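Glycoside hydrolase family 31 (Trueperella pyogenes, PDB 5I0F) degrades cycloalternan, probably as a glycoside hydrolase family 31 enzyme that cleaves alpha-glucosidic bonds through a covalent glycosyl-enzyme intermediate. Local coordinates at residues L491-Y496 with S515-T520; L556-D561 with F584-Q589; Q451-V456 with G501-S506; I322-V327 with R380-I385. All coordinates share one frame; numbering follows the deposited sequence.

Contact 1. Residues L491-Y496 with S515-T520; sequences LYPVNY and SRSGFT. With BGC (beta-D-glucopyranose), chain C; GLC (alpha-D-glucopyranose), chain B.
Pro493 presses its ring against the side chain of Ser517 and the backbone of Gly518, forming the tight part of this contact. Its CB lies 3.3 Å from Ser517 OG, a van der Waals approach; the hydroxyl itself is hydrogen-bonded to Gly468 O. Its CG rests over the glycine, 3.7 Å from Gly518 CA. At the next residue, Val494 has CG1 anti to the backbone N (chi1 -175°), which turns the other branch, CG2, to the loop. That methyl reaches Phe519 CB at 3.9 Å and Thr520 O at 3.5 Å, while the phenyl ring itself runs on to Pro212 and Pro214. Packing is looser toward the partly exposed Thr520, and no direct hydrogen bond joins the segments. A water bridges Pro493 O and Ser517 O only weakly. Away from the helix, Arg516 extends its chain toward the sugars. NH1 donates to O4 of alpha-glucose at 3.0 Å and to O2 of beta-glucose at 2.9 Å, and NE forms a salt bridge with Glu470. The loop after strand 513-515, backed by helix 485-506, thus presents a sugar-binding arginine at the glycan pocket of a family 31 TIM barrel.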
# COMPACT_ATOMS: atom_id res chain seq x y z
N LEU A 491 5.97 9.90 -0.75
CA LEU A 491 7.33 9.45 -0.54
C LEU A 491 7.54 8.74 0.79
O LEU A 491 8.45 7.90 0.91
CB LEU A 491 8.29 10.65 -0.65
CG LEU A 491 9.79 10.36 -0.59
CD1 LEU A 491 10.25 9.38 -1.66
CD2 LEU A 491 10.57 11.67 -0.72
N TYR A 492 6.73 9.06 1.79
CA TYR A 492 6.92 8.55 3.16
C TYR A 492 7.25 7.05 3.25
O TYR A 492 8.22 6.67 3.92
CB TYR A 492 5.70 8.86 4.05
CG TYR A 492 6.03 8.68 5.50
CD1 TYR A 492 5.99 7.43 6.10
CD2 TYR A 492 6.46 9.76 6.27
CE1 TYR A 492 6.38 7.25 7.42
CE2 TYR A 492 6.83 9.60 7.59
CZ TYR A 492 6.78 8.34 8.17
OH TYR A 492 7.14 8.20 9.50
N PRO A 493 6.43 6.19 2.62
CA PRO A 493 6.72 4.76 2.78
C PRO A 493 8.05 4.29 2.20
O PRO A 493 8.62 3.30 2.71
CB PRO A 493 5.51 4.08 2.10
CG PRO A 493 4.95 5.10 1.18
CD PRO A 493 5.15 6.40 1.91
N VAL A 494 8.56 5.01 1.20
CA VAL A 494 9.89 4.72 0.65
C VAL A 494 10.96 5.00 1.71
O VAL A 494 11.82 4.16 1.96
CB VAL A 494 10.15 5.52 -0.63
CG1 VAL A 494 11.48 5.12 -1.26
CG2 VAL A 494 9.02 5.30 -1.64
N ASN A 495 10.89 6.17 2.33
CA ASN A 495 11.82 6.55 3.39
C ASN A 495 11.73 5.63 4.62
O ASN A 495 12.75 5.31 5.26
CB ASN A 495 11.56 8.02 3.77
CG ASN A 495 12.16 9.00 2.78
OD1 ASN A 495 13.20 8.73 2.20
ND2 ASN A 495 11.52 10.15 2.60
N TYR A 496 10.51 5.19 4.94
CA TYR A 496 10.26 4.27 6.05
C TYR A 496 10.95 2.92 5.86
O TYR A 496 11.70 2.45 6.74
CB TYR A 496 8.75 4.13 6.19
CG TYR A 496 8.18 3.13 7.17
CD1 TYR A 496 8.76 2.89 8.42
CD2 TYR A 496 7.02 2.43 6.84
CE1 TYR A 496 8.18 1.98 9.31
CE2 TYR A 496 6.44 1.53 7.71
CZ TYR A 496 7.03 1.30 8.95
OH TYR A 496 6.42 0.40 9.82
N SER A 515 6.82 -4.79 3.80
CA SER A 515 5.93 -3.61 3.80
C SER A 515 4.71 -3.83 2.92
O SER A 515 4.73 -4.70 2.08
CB SER A 515 6.67 -2.38 3.24
OG SER A 515 7.89 -2.18 3.91
N ARG A 516 3.64 -3.07 3.16
CA ARG A 516 2.47 -3.05 2.29
C ARG A 516 2.39 -1.79 1.45
O ARG A 516 1.79 -1.82 0.38
CB ARG A 516 1.15 -3.23 3.06
CG ARG A 516 0.84 -2.09 4.04
CD ARG A 516 -0.40 -2.34 4.89
NE ARG A 516 -0.78 -1.10 5.57
CZ ARG A 516 -1.72 -0.98 6.50
NH1 ARG A 516 -2.38 -2.04 6.96
NH2 ARG A 516 -2.02 0.21 7.00
N SER A 517 2.95 -0.68 1.92
CA SER A 517 2.84 0.55 1.17
C SER A 517 4.18 0.95 0.56
O SER A 517 5.26 0.52 0.98
CB SER A 517 2.24 1.70 1.99
OG SER A 517 3.12 2.08 3.03
N GLY A 518 4.06 1.79 -0.46
CA GLY A 518 5.20 2.25 -1.23
C GLY A 518 4.85 3.20 -2.37
O GLY A 518 3.70 3.59 -2.55
N PHE A 519 5.90 3.55 -3.12
CA PHE A 519 5.85 4.50 -4.21
C PHE A 519 7.10 4.25 -5.09
O PHE A 519 7.84 3.30 -4.86
CB PHE A 519 5.79 5.96 -3.68
CG PHE A 519 5.17 6.94 -4.65
CD1 PHE A 519 3.82 6.93 -4.89
CD2 PHE A 519 5.96 7.87 -5.32
CE1 PHE A 519 3.22 7.84 -5.77
CE2 PHE A 519 5.40 8.77 -6.21
CZ PHE A 519 4.03 8.76 -6.46
N THR A 520 7.30 5.06 -6.11
CA THR A 520 8.53 5.03 -6.90
C THR A 520 9.74 5.04 -5.96
O THR A 520 9.79 5.86 -5.05
CB THR A 520 8.59 6.27 -7.81
OG1 THR A 520 7.34 6.44 -8.48
CG2 THR A 520 9.69 6.16 -8.84
C2 BGC C . -1.32 -5.23 8.67
C3 BGC C . -1.79 -6.59 9.22
C4 BGC C . -1.42 -6.69 10.70
C5 BGC C . -1.97 -5.50 11.49
C6 BGC C . -1.41 -5.53 12.90
C1 BGC C . -0.92 -4.12 9.68
O2 BGC C . -1.74 -4.84 7.35
O3 BGC C . -1.22 -7.66 8.46
O4 BGC C . -1.91 -7.93 11.26
O5 BGC C . -1.68 -4.21 10.90
O6 BGC C . -2.07 -4.58 13.74
C1 GLC B . -7.28 -3.39 11.10
C2 GLC B . -6.27 -4.17 10.26
C3 GLC B . -4.98 -3.37 10.09
C4 GLC B . -5.30 -2.03 9.46
C5 GLC B . -6.29 -1.31 10.38
C6 GLC B . -6.68 0.07 9.87
O2 GLC B . -6.01 -5.44 10.89
O3 GLC B . -4.07 -4.11 9.26
O4 GLC B . -4.10 -1.27 9.26
O5 GLC B . -7.49 -2.09 10.54
O6 GLC B . -7.53 -0.00 8.72
O HOH W 1 8.49 1.30 0.45

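Contact 2. Residues L556-D561 with F584-Q589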
# COMPACT_ATOMS: atom_id res chain seq x y z
N LEU A 556 9.74 -6.92 -6.93
CA LEU A 556 10.14 -8.30 -7.21
C LEU A 556 9.71 -9.29 -6.13
O LEU A 556 9.20 -10.37 -6.45
CB LEU A 556 11.67 -8.35 -7.39
CG LEU A 556 12.37 -9.65 -7.78
CD1 LEU A 556 11.89 -10.07 -9.14
CD2 LEU A 556 13.89 -9.47 -7.84
N TYR A 557 9.96 -8.94 -4.87
CA TYR A 557 9.79 -9.85 -3.75
C TYR A 557 8.41 -9.62 -3.11
O TYR A 557 8.29 -8.99 -2.05
CB TYR A 557 10.92 -9.64 -2.73
CG TYR A 557 12.33 -9.76 -3.26
CD1 TYR A 557 12.88 -11.00 -3.54
CD2 TYR A 557 13.13 -8.63 -3.43
CE1 TYR A 557 14.18 -11.12 -4.02
CE2 TYR A 557 14.43 -8.73 -3.91
CZ TYR A 557 14.96 -9.98 -4.17
OH TYR A 557 16.23 -10.14 -4.64
N TRP A 558 7.39 -10.11 -3.78
CA TRP A 558 6.02 -9.86 -3.45
C TRP A 558 5.37 -11.12 -2.91
O TRP A 558 5.61 -12.22 -3.41
CB TRP A 558 5.28 -9.37 -4.68
CG TRP A 558 3.82 -9.15 -4.50
CD1 TRP A 558 3.20 -7.98 -4.24
CD2 TRP A 558 2.79 -10.14 -4.57
NE1 TRP A 558 1.83 -8.17 -4.13
CE2 TRP A 558 1.56 -9.49 -4.34
CE3 TRP A 558 2.79 -11.52 -4.84
CZ2 TRP A 558 0.35 -10.17 -4.38
CZ3 TRP A 558 1.59 -12.19 -4.85
CH2 TRP A 558 0.38 -11.52 -4.62
N GLY A 559 4.50 -10.95 -1.94
CA GLY A 559 3.59 -12.01 -1.50
C GLY A 559 2.28 -11.47 -1.01
O GLY A 559 1.92 -10.32 -1.24
N TRP A 560 1.54 -12.33 -0.33
CA TRP A 560 0.18 -12.01 0.13
C TRP A 560 -0.19 -12.97 1.27
O TRP A 560 0.48 -13.98 1.49
CB TRP A 560 -0.83 -12.09 -1.03
CG TRP A 560 -1.06 -13.51 -1.59
CD1 TRP A 560 -0.11 -14.35 -2.09
CD2 TRP A 560 -2.31 -14.23 -1.66
NE1 TRP A 560 -0.68 -15.55 -2.47
CE2 TRP A 560 -2.03 -15.50 -2.23
CE3 TRP A 560 -3.63 -13.93 -1.32
CZ2 TRP A 560 -3.03 -16.46 -2.45
CZ3 TRP A 560 -4.62 -14.86 -1.56
CH2 TRP A 560 -4.31 -16.12 -2.11
N ASP A 561 -1.23 -12.61 2.00
CA ASP A 561 -1.78 -13.47 3.06
C ASP A 561 -2.59 -14.57 2.38
O ASP A 561 -3.72 -14.34 1.95
CB ASP A 561 -2.71 -12.69 3.96
CG ASP A 561 -2.05 -11.51 4.67
OD1 ASP A 561 -0.79 -11.44 4.83
OD2 ASP A 561 -2.84 -10.64 5.07
N PHE A 584 3.76 -21.12 -5.75
CA PHE A 584 4.39 -20.65 -6.98
C PHE A 584 4.36 -19.12 -7.12
O PHE A 584 4.18 -18.60 -8.22
CB PHE A 584 3.72 -21.31 -8.19
CG PHE A 584 3.92 -22.79 -8.24
CD1 PHE A 584 3.07 -23.65 -7.57
CD2 PHE A 584 5.02 -23.32 -8.90
CE1 PHE A 584 3.30 -25.02 -7.59
CE2 PHE A 584 5.25 -24.69 -8.93
CZ PHE A 584 4.38 -25.54 -8.27
N MET A 585 4.57 -18.42 -6.00
CA MET A 585 4.73 -16.97 -5.95
C MET A 585 5.99 -16.60 -5.20
O MET A 585 6.57 -17.45 -4.52
CB MET A 585 3.49 -16.33 -5.32
CG MET A 585 2.25 -16.47 -6.19
SD MET A 585 0.70 -15.95 -5.42
CE MET A 585 -0.50 -16.53 -6.60
N PRO A 586 6.45 -15.32 -5.32
CA PRO A 586 7.78 -15.00 -4.77
C PRO A 586 7.92 -15.21 -3.25
O PRO A 586 8.85 -15.90 -2.83
CB PRO A 586 7.98 -13.53 -5.17
CG PRO A 586 7.09 -13.35 -6.38
CD PRO A 586 5.89 -14.20 -6.10
N ILE A 587 6.96 -14.70 -2.47
CA ILE A 587 6.93 -14.87 -1.02
C ILE A 587 5.67 -15.61 -0.64
O ILE A 587 4.55 -15.20 -1.01
CB ILE A 587 7.00 -13.54 -0.26
CG1 ILE A 587 8.21 -12.70 -0.72
CG2 ILE A 587 7.00 -13.75 1.24
CD1 ILE A 587 9.55 -13.31 -0.45
N MET A 588 5.86 -16.73 0.06
CA MET A 588 4.79 -17.63 0.47
C MET A 588 4.57 -17.48 1.98
O MET A 588 5.48 -17.78 2.77
CB MET A 588 5.17 -19.07 0.12
CG MET A 588 4.11 -20.09 0.50
SD MET A 588 4.72 -21.77 0.28
CE MET A 588 3.18 -22.65 0.53
N GLN A 589 3.38 -17.04 2.38
CA GLN A 589 3.12 -16.66 3.75
C GLN A 589 1.66 -16.81 4.12
O GLN A 589 0.77 -16.39 3.37
CB GLN A 589 3.52 -15.18 3.92
CG GLN A 589 3.33 -14.58 5.31
CD GLN A 589 2.31 -13.44 5.40
OE1 GLN A 589 2.38 -12.61 6.31
NE2 GLN A 589 1.37 -13.38 4.46
O HOH W 2 1.45 -16.32 0.37
O HOH W 3 1.07 -10.07 6.21
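Trp558 and Trp560 share the sulfur of Met585 where two neighbouring parallel strands of the TIM barrel, 558-561 and 587-590, are joined in a beta-alpha-beta unit through helix 572-583. The Met585 chain is extended beyond CG and runs alongside Trp558, pointing the same way, with SD in the plane of that indole and 3.9 Å from its CZ3. Toward Trp560 the thioether comes slantwise, 3.3 Å from NE1, so one sulfur makes Met-aromatic contacts with two rings. Ala578 and Ala582 of helix 572-583 touch the Trp560 ring, and Trp558 sends its own NE1 to Glu180. Pro586 lays its ring against the Trp558 carbonyl, CB 3.2 Å from O. The same oxygen takes the N-H of Ile587 at 3.0 Å, but the donor stands about 40° above the carbonyl plane. A water that accepts from Gln589 N also reaches Trp560 O. Asp561, whose side chain is near the bound beta-glucose, lies beside Gln589 with carboxylate and amide planes 35° apart. A second water donates to Asp561 OD1 and Gln589 OE1, closing a small ring with the direct bond, in which Gln589 NE2 gives a nearly straight N-H, within its amide plane, to the anti lone pair of Asp561 OD1 at 2.9 Å.

Contact 3. Residues Q451-V456 with G501-S506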
# COMPACT_ATOMS: atom_id res chain seq x y z
N GLN A 451 16.44 3.69 18.39
CA GLN A 451 15.57 3.15 19.45
C GLN A 451 15.38 1.60 19.33
O GLN A 451 15.14 0.93 20.34
CB GLN A 451 14.20 3.83 19.40
CG GLN A 451 14.19 5.36 19.60
CD GLN A 451 14.18 5.79 21.06
OE1 GLN A 451 13.40 5.26 21.86
NE2 GLN A 451 15.04 6.77 21.42
N ARG A 452 15.47 1.07 18.12
CA ARG A 452 15.30 -0.37 17.83
C ARG A 452 16.58 -1.15 17.60
O ARG A 452 16.51 -2.36 17.35
CB ARG A 452 14.47 -0.56 16.53
CG ARG A 452 13.02 -0.25 16.68
CD ARG A 452 12.68 1.19 16.33
NE ARG A 452 11.28 1.35 16.67
CZ ARG A 452 10.68 2.45 17.09
NH1 ARG A 452 11.34 3.61 17.22
NH2 ARG A 452 9.40 2.38 17.39
N ARG A 453 17.73 -0.48 17.65
CA ARG A 453 18.99 -1.10 17.25
C ARG A 453 19.30 -2.33 18.09
O ARG A 453 19.76 -3.35 17.56
CB ARG A 453 20.16 -0.09 17.31
CG ARG A 453 21.53 -0.68 16.97
CD ARG A 453 22.61 0.39 16.92
NE ARG A 453 22.40 1.25 15.76
CZ ARG A 453 22.71 0.94 14.51
NH1 ARG A 453 23.27 -0.22 14.19
NH2 ARG A 453 22.44 1.81 13.54
N TYR A 454 19.04 -2.25 19.39
CA TYR A 454 19.31 -3.41 20.30
C TYR A 454 18.56 -4.69 19.91
O TYR A 454 19.05 -5.79 20.17
CB TYR A 454 19.04 -3.06 21.76
CG TYR A 454 17.61 -3.27 22.19
CD1 TYR A 454 16.65 -2.28 22.00
CD2 TYR A 454 17.20 -4.47 22.77
CE1 TYR A 454 15.34 -2.47 22.39
CE2 TYR A 454 15.90 -4.67 23.15
CZ TYR A 454 14.97 -3.67 22.96
OH TYR A 454 13.68 -3.90 23.35
N LEU A 455 17.39 -4.55 19.29
CA LEU A 455 16.63 -5.72 18.80
C LEU A 455 17.44 -6.53 17.80
O LEU A 455 17.40 -7.75 17.81
CB LEU A 455 15.31 -5.30 18.13
CG LEU A 455 14.33 -4.58 19.04
CD1 LEU A 455 13.21 -3.99 18.19
CD2 LEU A 455 13.80 -5.53 20.13
N VAL A 456 18.16 -5.82 16.93
CA VAL A 456 18.99 -6.43 15.91
C VAL A 456 20.36 -6.82 16.50
O VAL A 456 20.80 -7.94 16.32
CB VAL A 456 19.14 -5.53 14.68
CG1 VAL A 456 19.93 -6.24 13.61
CG2 VAL A 456 17.78 -5.17 14.09
N GLY A 501 15.78 -0.85 6.49
CA GLY A 501 16.81 -1.51 5.67
C GLY A 501 18.21 -1.06 6.06
O GLY A 501 19.10 -1.89 6.24
N ASP A 502 18.40 0.25 6.23
CA ASP A 502 19.69 0.81 6.65
C ASP A 502 20.11 0.35 8.06
O ASP A 502 21.30 0.11 8.30
CB ASP A 502 19.68 2.34 6.56
CG ASP A 502 19.67 2.85 5.13
OD1 ASP A 502 19.91 2.05 4.20
OD2 ASP A 502 19.41 4.06 4.92
N LEU A 503 19.15 0.26 9.00
CA LEU A 503 19.44 -0.29 10.33
C LEU A 503 20.02 -1.69 10.22
O LEU A 503 21.07 -1.98 10.77
CB LEU A 503 18.20 -0.28 11.23
CG LEU A 503 18.35 -0.97 12.59
CD1 LEU A 503 19.45 -0.29 13.40
CD2 LEU A 503 17.02 -1.03 13.33
N LEU A 504 19.34 -2.54 9.45
CA LEU A 504 19.77 -3.92 9.27
C LEU A 504 21.15 -4.04 8.62
O LEU A 504 22.01 -4.76 9.13
CB LEU A 504 18.73 -4.67 8.47
CG LEU A 504 17.42 -4.94 9.25
CD1 LEU A 504 16.28 -5.21 8.28
CD2 LEU A 504 17.55 -6.09 10.22
N ARG A 505 21.35 -3.32 7.53
CA ARG A 505 22.65 -3.24 6.87
C ARG A 505 23.74 -2.81 7.83
O ARG A 505 24.82 -3.40 7.80
CB ARG A 505 22.64 -2.27 5.68
CG ARG A 505 21.86 -2.72 4.46
CD ARG A 505 21.88 -1.61 3.42
NE ARG A 505 20.96 -1.90 2.33
CZ ARG A 505 19.73 -1.40 2.17
NH1 ARG A 505 19.18 -0.52 3.02
NH2 ARG A 505 19.02 -1.78 1.10
N SER A 506 23.47 -1.81 8.68
CA SER A 506 24.48 -1.30 9.64
C SER A 506 24.85 -2.31 10.71
O SER A 506 25.92 -2.22 11.30
CB SER A 506 24.03 0.03 10.31
OG SER A 506 23.03 -0.18 11.30
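The Arg453 guanidinium carries a methyl of Leu503 on one face and the hydroxyl of Ser506 at its edge. CD1 of Leu503 sits 3.6 Å above the plane, over its centre. At the edge, NH1 and NH2 grip the serine end-on, both directed to one atom: NH1 is 2.9 Å from Ser506 OG and NH2 is 3.1 Å from it. The oxygen lies close to the guanidinium plane, although neither bond is straight. Ser506 OG gives its own proton to Leu503 O at 2.7 Å, back in its last helical turn, so one hydroxyl receives two donors and serves a carbonyl. The arginine chain leaves the backbone extended, with CG anti to N (chi1 177°), then bends at the CG-CD bond (chi3 -69°), which brings the flat group across Leu503. Two carboxylates also pair with it: Glu450 with NE and Glu457 with NH1, which probably keeps the guanidinium charge well balanced. Beside these polar bonds the contact is apolar. Val456 CG2 meets Leu504 CD2 at 4.0 Å, the two side chains crossing at about a right angle, and Leu503 CD2 approaches Arg452 CB. Val456, Leu503 and Leu504 all touch Phe464. The short helix 453-457 and the C-terminal end of helix 485-506, which precede and follow strand 463-466 in the chain, thus pack together over that strand, as outer-layer helices do in a TIM barrel.

Contact 4. Residues I322-V327 with R380-I385; sequences IPVSVV and RGIRVI
Val326 and Val327 run parallel to Arg383 and Val384 as a regular strand pair, linked by three nearly straight backbone hydrogen bonds of 2.9 Å, Arg383 N to Ser325 O, Val327 N to Arg383 O and Ile385 N to Val327 O, so that Arg383 uses both its N-H and its carbonyl, on the two sides of Val326.

On the face bearing Val326 and Arg383, the valine CG1 is anti to the backbone N (chi1 179°) and meets Ile385 CG1 at 3.5 Å, a close apolar contact. On the face of Val327 and Val384, the Val327 CG1 branch stands between N and the carbonyl carbon (chi1 61°). There it touches two methyls of the partner segment, Ile382 CG2 at 4.0 Å and Val384 CG2 at 4.1 Å. Ile382 also sends CD1 the other way along the chain to Val324 CG2. Ahead of the paired residues, a water donates to both Val324 O and Arg380 O. Gly381 closes the preceding helix with a positive phi in a Schellman motif, which turns the chain into strand 383-388.

Strand 326-329 is the second of the eight parallel barrel strands, bonded on its other side to strand 297-300, while Val384 is bonded to Asp462 at the approach to strand 463-466. Met314 of helix 307-320 touches Val324 and Val327 and so packs against the Val327 side of the sheet.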
# COMPACT_ATOMS: atom_id res chain seq x y z
N ILE A 322 6.00 -29.74 8.23
CA ILE A 322 5.67 -28.61 7.36
C ILE A 322 6.68 -27.53 7.74
O ILE A 322 6.45 -26.78 8.67
CB ILE A 322 4.19 -28.15 7.56
CG1 ILE A 322 3.26 -29.30 7.15
CG2 ILE A 322 3.86 -26.92 6.72
CD1 ILE A 322 1.84 -29.19 7.68
N PRO A 323 7.86 -27.54 7.09
CA PRO A 323 8.91 -26.63 7.53
C PRO A 323 8.58 -25.17 7.27
O PRO A 323 7.88 -24.83 6.29
CB PRO A 323 10.14 -27.07 6.72
CG PRO A 323 9.58 -27.82 5.55
CD PRO A 323 8.32 -28.46 6.03
N VAL A 324 9.07 -24.32 8.16
CA VAL A 324 8.96 -22.88 8.01
C VAL A 324 10.35 -22.31 8.01
O VAL A 324 11.25 -22.84 8.70
CB VAL A 324 8.08 -22.24 9.10
CG1 VAL A 324 6.62 -22.55 8.85
CG2 VAL A 324 8.43 -22.71 10.50
N SER A 325 10.56 -21.26 7.21
CA SER A 325 11.83 -20.53 7.21
C SER A 325 11.80 -19.20 7.98
O SER A 325 12.85 -18.70 8.35
CB SER A 325 12.36 -20.35 5.77
OG SER A 325 11.60 -19.38 5.07
N VAL A 326 10.62 -18.67 8.23
CA VAL A 326 10.47 -17.33 8.84
C VAL A 326 9.23 -17.36 9.74
O VAL A 326 8.18 -17.89 9.34
CB VAL A 326 10.27 -16.21 7.78
CG1 VAL A 326 10.10 -14.84 8.45
CG2 VAL A 326 11.44 -16.13 6.80
N VAL A 327 9.36 -16.77 10.92
CA VAL A 327 8.21 -16.47 11.76
C VAL A 327 8.14 -14.97 11.97
O VAL A 327 9.15 -14.34 12.31
CB VAL A 327 8.21 -17.27 13.08
CG1 VAL A 327 9.42 -16.96 13.96
CG2 VAL A 327 6.89 -17.03 13.84
N ARG A 380 17.17 -24.02 14.66
CA ARG A 380 16.25 -24.76 13.81
C ARG A 380 16.15 -24.25 12.38
O ARG A 380 15.34 -24.76 11.62
CB ARG A 380 14.86 -24.73 14.42
CG ARG A 380 14.76 -25.25 15.82
CD ARG A 380 13.29 -25.39 16.13
NE ARG A 380 13.04 -25.49 17.53
CZ ARG A 380 11.83 -25.66 18.06
NH1 ARG A 380 10.76 -25.75 17.27
NH2 ARG A 380 11.70 -25.75 19.37
N GLY A 381 16.94 -23.25 12.00
CA GLY A 381 16.86 -22.69 10.67
C GLY A 381 15.68 -21.77 10.41
O GLY A 381 15.26 -21.64 9.28
N ILE A 382 15.14 -21.14 11.46
CA ILE A 382 13.99 -20.24 11.36
C ILE A 382 14.46 -18.83 11.71
O ILE A 382 15.06 -18.62 12.78
CB ILE A 382 12.86 -20.68 12.32
CG1 ILE A 382 12.39 -22.10 11.98
CG2 ILE A 382 11.67 -19.73 12.23
CD1 ILE A 382 11.49 -22.73 13.02
N ARG A 383 14.15 -17.86 10.84
CA ARG A 383 14.46 -16.45 11.11
C ARG A 383 13.26 -15.74 11.74
O ARG A 383 12.13 -16.19 11.60
CB ARG A 383 14.93 -15.75 9.83
CG ARG A 383 16.40 -15.95 9.54
CD ARG A 383 16.72 -17.33 8.99
NE ARG A 383 18.15 -17.43 8.64
CZ ARG A 383 18.71 -18.47 8.04
NH1 ARG A 383 18.00 -19.53 7.67
NH2 ARG A 383 20.02 -18.45 7.78
N VAL A 384 13.53 -14.63 12.44
CA VAL A 384 12.50 -13.97 13.25
C VAL A 384 12.33 -12.52 12.80
O VAL A 384 13.30 -11.76 12.73
CB VAL A 384 12.85 -14.03 14.77
CG1 VAL A 384 11.81 -13.30 15.62
CG2 VAL A 384 13.00 -15.47 15.23
N ILE A 385 11.09 -12.14 12.46
CA ILE A 385 10.75 -10.79 12.00
C ILE A 385 9.79 -10.13 13.01
O ILE A 385 8.81 -10.75 13.38
CB ILE A 385 10.05 -10.86 10.62
CG1 ILE A 385 10.90 -11.61 9.58
CG2 ILE A 385 9.63 -9.48 10.12
CD1 ILE A 385 12.13 -10.91 9.11
O HOH W 4 12.62 -25.04 9.96

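How the contacts relate
All four contacts belong to the family 31 TIM barrel. Contacts 2 and 4 join strands of the same closed sheet, their centres 15 Å apart. Strand 297-300 lies between them, bonded to strand 587-590 on one side and 326-329 on the other. Contacts 1 and 3 share helix 485-506: its middle backs the loop of Arg516, its C-terminal end meets helix 453-457, and their centres are 18 Å apart. The sugars are reached from contact 1 directly through Arg516. Asp561 of contact 2 comes within about 5 Å of beta-glucose, whereas the side chains of Arg452 in contact 3 and Ile385 in contact 4 are each about 11 Å from the nearer glucose.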